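Local structure of dipeptide Epimerase (Enterococcus faecalis V583, 3JVA) at residues T55-F69 and M88-I102. The protein is a magnesium-binding member of the mandelate racemase/muconate lactonizing enzyme family, built from a capping domain and a TIM-barrel-like domain of the enolase type. Sequence-based numbering, arbitrary orientation.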
loop_
_atom_site.group_PDB
_atom_site.type_symbol
_atom_site.label_atom_id
_atom_site.label_comp_id
_atom_site.label_asym_id
_atom_site.label_seq_id
_atom_site.Cartn_x
_atom_site.Cartn_y
_atom_site.Cartn_z
ATOM N N THR B 55 -17.211 -21.849 20.209
ATOM C CA THR B 55 -16.636 -20.788 21.028
ATOM C C THR B 55 -15.735 -21.301 22.141
ATOM O O THR B 55 -15.030 -20.521 22.775
ATOM C CB THR B 55 -17.742 -19.951 21.693
ATOM O OG1 THR B 55 -18.527 -20.802 22.538
ATOM C CG2 THR B 55 -18.640 -19.320 20.649
ATOM N N GLY B 56 -15.770 -22.607 22.384
ATOM C CA GLY B 56 -14.979 -23.184 23.458
ATOM C C GLY B 56 -15.730 -23.086 24.781
ATOM O O GLY B 56 -15.307 -23.643 25.792
ATOM N N GLU B 57 -16.858 -22.380 24.770
ATOM C CA GLU B 57 -17.666 -22.200 25.978
ATOM C C GLU B 57 -18.308 -23.513 26.437
ATOM O O GLU B 57 -18.924 -24.225 25.646
ATOM C CB GLU B 57 -18.767 -21.160 25.727
ATOM C CG GLU B 57 -18.251 -19.762 25.391
ATOM C CD GLU B 57 -17.736 -19.018 26.609
ATOM O OE1 GLU B 57 -18.458 -18.130 27.113
ATOM O OE2 GLU B 57 -16.614 -19.323 27.072
ATOM N N THR B 58 -18.159 -23.819 27.720
ATOM C CA THR B 58 -18.736 -25.031 28.296
ATOM C C THR B 58 -19.810 -24.646 29.310
ATOM O O THR B 58 -19.846 -23.511 29.786
ATOM C CB THR B 58 -17.671 -25.865 29.025
ATOM O OG1 THR B 58 -17.152 -25.111 30.129
ATOM C CG2 THR B 58 -16.526 -26.212 28.079
ATOM N N LEU B 59 -20.693 -25.581 29.638
ATOM C CA LEU B 59 -21.732 -25.279 30.615
ATOM C C LEU B 59 -21.111 -25.032 31.992
ATOM O O LEU B 59 -21.476 -24.081 32.673
ATOM C CB LEU B 59 -22.749 -26.419 30.699
ATOM C CG LEU B 59 -23.893 -26.225 31.700
ATOM C CD1 LEU B 59 -24.711 -24.990 31.330
ATOM C CD2 LEU B 59 -24.779 -27.465 31.702
ATOM N N ALA B 60 -20.167 -25.879 32.395
ATOM C CA ALA B 60 -19.526 -25.718 33.704
ATOM C C ALA B 60 -18.801 -24.379 33.830
ATOM O O ALA B 60 -18.907 -23.697 34.860
ATOM C CB ALA B 60 -18.552 -26.869 33.959
ATOM N N GLY B 61 -18.060 -24.003 32.791
ATOM C CA GLY B 61 -17.343 -22.740 32.828
ATOM C C GLY B 61 -18.300 -21.562 32.787
ATOM O O GLY B 61 -18.090 -20.539 33.442
ATOM N N THR B 62 -19.366 -21.702 32.009
ATOM C CA THR B 62 -20.350 -20.631 31.892
ATOM C C THR B 62 -21.076 -20.415 33.217
ATOM O O THR B 62 -21.306 -19.276 33.628
ATOM C CB THR B 62 -21.361 -20.950 30.780
ATOM O OG1 THR B 62 -20.661 -21.023 29.532
ATOM C CG2 THR B 62 -22.429 -19.856 30.685
ATOM N N LEU B 63 -21.437 -21.504 33.885
ATOM C CA LEU B 63 -22.113 -21.389 35.174
ATOM C C LEU B 63 -21.196 -20.702 36.181
ATOM O O LEU B 63 -21.621 -19.793 36.899
ATOM C CB LEU B 63 -22.526 -22.770 35.693
ATOM C CG LEU B 63 -23.667 -23.456 34.933
ATOM C CD1 LEU B 63 -23.813 -24.893 35.409
ATOM C CD2 LEU B 63 -24.971 -22.678 35.145
ATOM N N GLU B 64 -19.935 -21.125 36.234
ATOM C CA GLU B 64 -18.986 -20.525 37.167
ATOM C C GLU B 64 -18.807 -19.029 36.912
ATOM O O GLU B 64 -18.831 -18.217 37.846
ATOM C CB GLU B 64 -17.624 -21.232 37.090
ATOM C CG GLU B 64 -16.514 -20.515 37.868
ATOM C CD GLU B 64 -15.236 -21.334 38.027
ATOM O OE1 GLU B 64 -14.894 -22.124 37.125
ATOM O OE2 GLU B 64 -14.555 -21.170 39.059
ATOM N N THR B 65 -18.636 -18.659 35.649
ATOM C CA THR B 65 -18.446 -17.256 35.305
ATOM C C THR B 65 -19.682 -16.424 35.620
ATOM O O THR B 65 -19.570 -15.323 36.152
ATOM C CB THR B 65 -18.080 -17.098 33.814
ATOM O OG1 THR B 65 -16.888 -17.844 33.541
ATOM C CG2 THR B 65 -17.841 -15.628 33.469
ATOM N N ILE B 66 -20.865 -16.946 35.309
ATOM C CA ILE B 66 -22.085 -16.198 35.591
ATOM C C ILE B 66 -22.191 -15.887 37.083
ATOM O O ILE B 66 -22.592 -14.789 37.465
ATOM C CB ILE B 66 -23.342 -16.969 35.134
ATOM C CG1 ILE B 66 -23.365 -17.043 33.602
ATOM C CG2 ILE B 66 -24.606 -16.274 35.658
ATOM C CD1 ILE B 66 -24.509 -17.849 33.041
ATOM N N GLU B 67 -21.820 -16.850 37.923
ATOM C CA GLU B 67 -21.866 -16.652 39.373
ATOM C C GLU B 67 -20.939 -15.511 39.779
ATOM O O GLU B 67 -21.273 -14.699 40.651
ATOM C CB GLU B 67 -21.450 -17.937 40.089
ATOM C CG GLU B 67 -22.391 -19.108 39.857
ATOM C CD GLU B 67 -23.573 -19.121 40.811
ATOM O OE1 GLU B 67 -24.260 -18.081 40.939
ATOM O OE2 GLU B 67 -23.816 -20.182 41.432
ATOM N N LEU B 68 -19.768 -15.452 39.152
ATOM C CA LEU B 68 -18.807 -14.393 39.449
ATOM C C LEU B 68 -19.389 -13.044 39.023
ATOM O O LEU B 68 -19.340 -12.075 39.786
ATOM C CB LEU B 68 -17.480 -14.650 38.727
ATOM C CG LEU B 68 -16.624 -15.826 39.219
ATOM C CD1 LEU B 68 -15.413 -16.002 38.313
ATOM C CD2 LEU B 68 -16.180 -15.567 40.659
ATOM N N PHE B 69 -19.938 -12.985 37.809
ATOM C CA PHE B 69 -20.545 -11.754 37.298
ATOM C C PHE B 69 -21.699 -11.305 38.198
ATOM O O PHE B 69 -21.820 -10.126 38.538
ATOM C CB PHE B 69 -21.129 -11.957 35.892
ATOM C CG PHE B 69 -20.108 -12.186 34.809
ATOM C CD1 PHE B 69 -18.769 -11.833 34.980
ATOM C CD2 PHE B 69 -20.514 -12.683 33.572
ATOM C CE1 PHE B 69 -17.852 -11.966 33.931
ATOM C CE2 PHE B 69 -19.610 -12.820 32.516
ATOM C CZ PHE B 69 -18.272 -12.459 32.696
ATOM N N MET B 88 -18.093 -6.997 33.739
ATOM C CA MET B 88 -17.876 -8.345 33.220
ATOM C C MET B 88 -16.551 -8.455 32.466
ATOM O O MET B 88 -15.846 -9.459 32.583
ATOM C CB MET B 88 -19.033 -8.761 32.305
ATOM C CG MET B 88 -20.358 -8.907 33.041
ATOM S SD MET B 88 -21.624 -9.700 32.027
ATOM C CE MET B 88 -21.942 -8.429 30.812
ATOM N N ASP B 89 -16.213 -7.425 31.697
ATOM C CA ASP B 89 -14.968 -7.429 30.936
ATOM C C ASP B 89 -13.738 -7.358 31.835
ATOM O O ASP B 89 -12.692 -7.899 31.491
ATOM C CB ASP B 89 -14.940 -6.269 29.934
ATOM C CG ASP B 89 -15.898 -6.475 28.772
ATOM O OD1 ASP B 89 -16.395 -7.610 28.588
ATOM O OD2 ASP B 89 -16.144 -5.500 28.037
ATOM N N LYS B 90 -13.861 -6.692 32.980
ATOM C CA LYS B 90 -12.740 -6.602 33.917
ATOM C C LYS B 90 -12.512 -7.958 34.569
ATOM O O LYS B 90 -11.383 -8.330 34.883
ATOM C CB LYS B 90 -13.020 -5.580 35.024
ATOM C CG LYS B 90 -12.783 -4.130 34.651
ATOM C CD LYS B 90 -12.967 -3.235 35.875
ATOM C CE LYS B 90 -12.781 -1.757 35.548
ATOM N NZ LYS B 90 -11.411 -1.440 35.053
ATOM N N ILE B 91 -13.601 -8.692 34.773
ATOM C CA ILE B 91 -13.545 -10.000 35.400
ATOM C C ILE B 91 -13.044 -11.091 34.457
ATOM O O ILE B 91 -12.158 -11.866 34.815
ATOM C CB ILE B 91 -14.946 -10.399 35.941
ATOM C CG1 ILE B 91 -15.317 -9.489 37.123
ATOM C CG2 ILE B 91 -14.962 -11.857 36.356
ATOM C CD1 ILE B 91 -16.717 -9.697 37.665
ATOM N N SER B 92 -13.612 -11.147 33.259
ATOM C CA SER B 92 -13.238 -12.167 32.285
ATOM C C SER B 92 -12.841 -11.595 30.932
ATOM O O SER B 92 -13.562 -10.783 30.355
ATOM C CB SER B 92 -14.399 -13.143 32.084
ATOM O OG SER B 92 -14.115 -14.042 31.022
ATOM N N ALA B 93 -11.698 -12.047 30.425
ATOM C CA ALA B 93 -11.192 -11.601 29.136
ATOM C C ALA B 93 -11.993 -12.211 27.989
ATOM O O ALA B 93 -12.003 -11.673 26.882
ATOM C CB ALA B 93 -9.711 -11.976 28.999
ATOM N N PHE B 94 -12.665 -13.329 28.255
ATOM C CA PHE B 94 -13.456 -13.999 27.226
ATOM C C PHE B 94 -14.476 -14.983 27.794
ATOM O O PHE B 94 -14.103 -16.001 28.377
ATOM C CB PHE B 94 -12.536 -14.751 26.264
ATOM C CG PHE B 94 -13.265 -15.417 25.126
ATOM C CD1 PHE B 94 -13.852 -14.656 24.122
ATOM C CD2 PHE B 94 -13.370 -16.804 25.068
ATOM C CE1 PHE B 94 -14.542 -15.266 23.067
ATOM C CE2 PHE B 94 -14.056 -17.427 24.019
ATOM C CZ PHE B 94 -14.643 -16.655 23.018
ATOM N N ALA B 95 -15.759 -14.679 27.610
ATOM C CA ALA B 95 -16.839 -15.534 28.087
ATOM C C ALA B 95 -18.155 -15.060 27.478
ATOM O O ALA B 95 -19.067 -14.645 28.189
ATOM C CB ALA B 95 -16.921 -15.484 29.611
ATOM N N PRO B 96 -18.272 -15.129 26.142
ATOM C CA PRO B 96 -19.493 -14.692 25.459
ATOM C C PRO B 96 -20.796 -15.324 25.944
ATOM O O PRO B 96 -21.827 -14.655 25.994
ATOM C CB PRO B 96 -19.195 -14.991 23.983
ATOM C CG PRO B 96 -18.172 -16.109 24.044
ATOM C CD PRO B 96 -17.290 -15.669 25.185
ATOM N N ALA B 97 -20.766 -16.607 26.297
ATOM C CA ALA B 97 -21.981 -17.262 26.774
ATOM C C ALA B 97 -22.424 -16.648 28.103
ATOM O O ALA B 97 -23.587 -16.282 28.260
ATOM C CB ALA B 97 -21.749 -18.760 26.941
ATOM N N ALA B 98 -21.491 -16.527 29.047
ATOM C CA ALA B 98 -21.804 -15.964 30.365
ATOM C C ALA B 98 -22.202 -14.491 30.276
ATOM O O ALA B 98 -23.150 -14.060 30.927
ATOM C CB ALA B 98 -20.610 -16.132 31.313
ATOM N N LYS B 99 -21.479 -13.716 29.473
ATOM C CA LYS B 99 -21.802 -12.299 29.324
ATOM C C LYS B 99 -23.169 -12.103 28.671
ATOM O O LYS B 99 -23.919 -11.201 29.040
ATOM C CB LYS B 99 -20.712 -11.592 28.519
ATOM C CG LYS B 99 -19.366 -11.613 29.244
ATOM C CD LYS B 99 -18.260 -10.884 28.495
ATOM C CE LYS B 99 -16.945 -11.002 29.269
ATOM N NZ LYS B 99 -15.789 -10.357 28.568
ATOM N N ALA B 100 -23.498 -12.945 27.702
ATOM C CA ALA B 100 -24.794 -12.841 27.039
ATOM C C ALA B 100 -25.925 -13.123 28.032
ATOM O O ALA B 100 -26.968 -12.469 28.001
ATOM C CB ALA B 100 -24.873 -13.828 25.872
ATOM N N ALA B 101 -25.718 -14.102 28.904
ATOM C CA ALA B 101 -26.742 -14.464 29.880
ATOM C C ALA B 101 -27.092 -13.262 30.763
ATOM O O ALA B 101 -28.264 -12.947 30.967
ATOM C CB ALA B 101 -26.265 -15.641 30.731
ATOM N N ILE B 102 -26.072 -12.579 31.268
ATOM C CA ILE B 102 -26.292 -11.406 32.110
ATOM C C ILE B 102 -26.895 -10.261 31.301
ATOM O O ILE B 102 -27.848 -9.611 31.733
ATOM C CB ILE B 102 -24.972 -10.890 32.722
ATOM C CG1 ILE B 102 -24.416 -11.907 33.726
ATOM C CG2 ILE B 102 -25.197 -9.530 33.376
ATOM C CD1 ILE B 102 -25.307 -12.141 34.946
HETATM O O HOH W 1 -18.925 -18.677 29.662
HETATM O O HOH W 2 -14.695 -18.655 28.937
HETATM O O HOH W 3 -14.674 -16.469 31.993
#
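The helical segments 59-69 and 96-102 cross at -47°; their axes approach to 8.6 Å, and the CA atoms of Thr-62 and Ala-98 lie 5.1 Å apart. They belong to the alpha+beta N-terminal capping domain of the enolase-type fold, whose antiparallel sheet lies beneath them: Ile-66 and Ala-101 both rest on Val-34 of strand 29-38. The small side chains of Ala-97, Ala-98 and Ala-101 line the crossing, consistent with the short axis separation. Ala-98 is a knob among Thr-62, Thr-65, Ile-66 and Phe-69, its CB 3.5 Å from Thr-65 CG2, while Ile-66 extends CD1 to Ala-101 CB.

Phe-69 fills the corner between segment 96-102 and the last turn of helix 81-91. With CG beside its own backbone N (chi1 -68°), the ring enters a hole formed by Met-88, Ile-91, Ala-98 and Lys-99. Met-88 crosses one face at about a right angle, its CG 3.7 Å from the ring centroid in a CH-pi contact and its SD making a Met-aromatic contact; Thr-65 CG2 lies over the opposite face, toward the rim. The aliphatic part of Lys-99 passes Phe-69 on its way to a salt bridge with Asp-89, where NZ also bonds to Ser-92 O.

At the other end, Phe-94 CE2 meets Thr-55 O at the ring edge, and the Phe-94 ring also packs against Phe-94 of the second subunit. Glu-57, bent at chi2 (-76°), brings its carboxylate to the start of helix 96-114, whose N-terminus would be expected to favour the negative charge. A water bridges OE1 to Thr-62 OG1, and Ala-97 N donates to the anti lone pair of Glu-57 OE1 at 2.9 Å.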